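Local coordinates for protein phosphonopyruvate hydrolase (Variovorax sp., PDB 2HJP) that hydrolyses phosphonopyruvate to pyruvate and phosphate by cleaving its phosphorus–carbon bond, with the help of a divalent metal cation, at residues A[30-35]-A[74-79]. Residues are numbered along the deposited sequence; the frame is centred on the assembly and turned at random.
Sequences LAEQAG and VSIPLI. With XYS (alpha-D-xylopyranose), chain B.
The side chain of E32 overlaps that of I76, whose CG2 methyl lies 4.0 Å from E32 CG, and reaches past it to the loop at V74 and S75. CG stands opposite the backbone nitrogen of E32 (chi1 179°) and the chain stays extended beyond it, which carries the carboxylate off helix 25-34 to that loop. There the two oxygens divide the work. OE1 accepts the backbone N-H of S75 at 2.9 Å from S75 N in a nearly straight bond (166°), although the placing of this oxygen is doubtful. OE2 takes the hydroxyl of S75, with OG 2.6 Å from OE2 and approaching from above the carboxylate plane, 36° out of it. A bound xylose shares that oxygen: its O1 donates to E32 OE2 at 2.9 Å, while its C5 sits 3.3 Å from S75 OG. With two bonds on OE2, and a third on OE1 if that oxygen is rightly placed, the carboxylate is probably restrained from turning. An alanine in place of E32 would probably leave the N-H and hydroxyl of S75, and the xylose O1, without their carboxylate acceptors and open a gap beside I76. At the end of the helix G35, with positive phi, closes a Schellman motif, its N bonded to E32 O at 3.0 Å and weakly to A31 O. V74, and L78 further on at the start of strand 78-81, pack on I39 of strand 38-41, as does A31 from the helix. E32 thus ties the C-terminal turn of helix 25-34 to the loop entering strand 78-81 at its N-terminal end, in the (beta/alpha)8 (TIM) barrel of the PEP mutase/isocitrate lyase superfamily.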
loop_
_atom_site.group_PDB
_atom_site.type_symbol
_atom_site.label_atom_id
_atom_site.label_comp_id
_atom_site.label_asym_id
_atom_site.label_seq_id
_atom_site.Cartn_x
_atom_site.Cartn_y
_atom_site.Cartn_z
ATOM N N LEU A 30 13.878 19.429 1.989
ATOM C CA LEU A 30 14.727 20.493 1.485
ATOM C C LEU A 30 13.952 21.799 1.369
ATOM O O LEU A 30 14.524 22.864 1.621
ATOM C CB LEU A 30 15.359 20.106 0.154
ATOM C CG LEU A 30 16.356 18.935 0.289
ATOM C CD1 LEU A 30 16.654 18.333 -1.085
ATOM C CD2 LEU A 30 17.657 19.419 0.978
ATOM N N ALA A 31 12.683 21.724 0.956
ATOM C CA ALA A 31 11.852 22.950 0.844
ATOM C C ALA A 31 11.738 23.587 2.217
ATOM O O ALA A 31 11.871 24.841 2.334
ATOM C CB ALA A 31 10.412 22.620 0.319
ATOM N N GLU A 32 11.521 22.761 3.258
ATOM C CA GLU A 32 11.411 23.313 4.601
ATOM C C GLU A 32 12.687 24.045 4.967
ATOM O O GLU A 32 12.665 25.168 5.496
ATOM C CB GLU A 32 11.134 22.235 5.663
ATOM C CG GLU A 32 11.057 22.891 7.026
ATOM C CD GLU A 32 10.587 21.967 8.151
ATOM O OE1 GLU A 32 10.087 20.875 7.929
ATOM O OE2 GLU A 32 10.701 22.371 9.312
ATOM N N GLN A 33 13.812 23.388 4.702
ATOM C CA GLN A 33 15.115 23.928 5.022
ATOM C C GLN A 33 15.429 25.184 4.225
ATOM O O GLN A 33 16.110 26.078 4.755
ATOM C CB GLN A 33 16.210 22.847 4.834
ATOM C CG GLN A 33 16.090 21.778 5.948
ATOM C CD GLN A 33 17.220 20.749 5.888
ATOM O OE1 GLN A 33 18.018 20.768 4.963
ATOM N NE2 GLN A 33 17.258 19.814 6.874
ATOM N N ALA A 34 14.941 25.263 2.995
ATOM C CA ALA A 34 15.166 26.468 2.146
ATOM C C ALA A 34 14.330 27.660 2.684
ATOM O O ALA A 34 14.601 28.785 2.342
ATOM C CB ALA A 34 14.819 26.187 0.704
ATOM N N GLY A 35 13.338 27.389 3.541
ATOM C CA GLY A 35 12.566 28.454 4.138
ATOM C C GLY A 35 11.176 28.654 3.586
ATOM O O GLY A 35 10.581 29.683 3.877
ATOM N N VAL A 74 8.107 16.692 7.707
ATOM C CA VAL A 74 8.346 18.119 7.857
ATOM C C VAL A 74 7.552 18.680 9.062
ATOM O O VAL A 74 6.619 18.042 9.543
ATOM C CB VAL A 74 7.976 18.913 6.503
ATOM C CG1 VAL A 74 8.783 18.338 5.297
ATOM C CG2 VAL A 74 6.503 18.741 6.181
ATOM N N SER A 75 7.920 19.870 9.509
ATOM C CA SER A 75 7.259 20.507 10.633
ATOM C C SER A 75 6.373 21.647 10.109
ATOM O O SER A 75 5.615 22.255 10.871
ATOM C CB SER A 75 8.323 21.078 11.625
ATOM O OG SER A 75 8.862 22.312 11.107
ATOM N N ILE A 76 6.402 21.914 8.792
ATOM C CA ILE A 76 5.613 23.017 8.259
ATOM C C ILE A 76 4.327 22.439 7.606
ATOM O O ILE A 76 4.297 21.251 7.307
ATOM C CB ILE A 76 6.445 23.858 7.233
ATOM C CG1 ILE A 76 6.951 22.966 6.092
ATOM C CG2 ILE A 76 7.593 24.573 7.992
ATOM C CD1 ILE A 76 8.007 21.972 6.397
ATOM N N PRO A 77 3.267 23.256 7.401
ATOM C CA PRO A 77 2.007 22.776 6.796
ATOM C C PRO A 77 2.135 22.163 5.396
ATOM O O PRO A 77 2.897 22.648 4.543
ATOM C CB PRO A 77 1.135 24.040 6.713
ATOM C CG PRO A 77 1.672 24.898 7.827
ATOM C CD PRO A 77 3.170 24.697 7.730
ATOM N N LEU A 78 1.324 21.157 5.163
ATOM C CA LEU A 78 1.283 20.455 3.882
ATOM C C LEU A 78 -0.101 20.762 3.302
ATOM O O LEU A 78 -1.125 20.568 3.990
ATOM C CB LEU A 78 1.390 18.924 4.112
ATOM C CG LEU A 78 1.029 18.079 2.887
ATOM C CD1 LEU A 78 1.950 18.446 1.720
ATOM C CD2 LEU A 78 1.163 16.540 3.285
ATOM N N ILE A 79 -0.116 21.242 2.064
ATOM C CA ILE A 79 -1.316 21.534 1.327
ATOM C C ILE A 79 -1.359 20.374 0.331
ATOM O O ILE A 79 -0.462 20.268 -0.535
ATOM C CB ILE A 79 -1.156 22.835 0.549
ATOM C CG1 ILE A 79 -0.843 23.992 1.500
ATOM C CG2 ILE A 79 -2.414 23.067 -0.317
ATOM C CD1 ILE A 79 0.607 24.068 1.961
HETATM C C1 XYS B . 12.908 20.417 11.651
HETATM C C2 XYS B . 13.081 19.323 12.743
HETATM C C3 XYS B . 11.711 19.143 13.468
HETATM C C4 XYS B . 11.147 20.494 14.032
HETATM C C5 XYS B . 11.346 21.732 13.133
HETATM O O1 XYS B . 11.983 20.101 10.582
HETATM O O2 XYS B . 13.443 18.090 12.118
HETATM O O3 XYS B . 11.817 18.141 14.517
HETATM O O4 XYS B . 9.821 20.440 14.603
HETATM O O5 XYS B . 12.556 21.681 12.243
#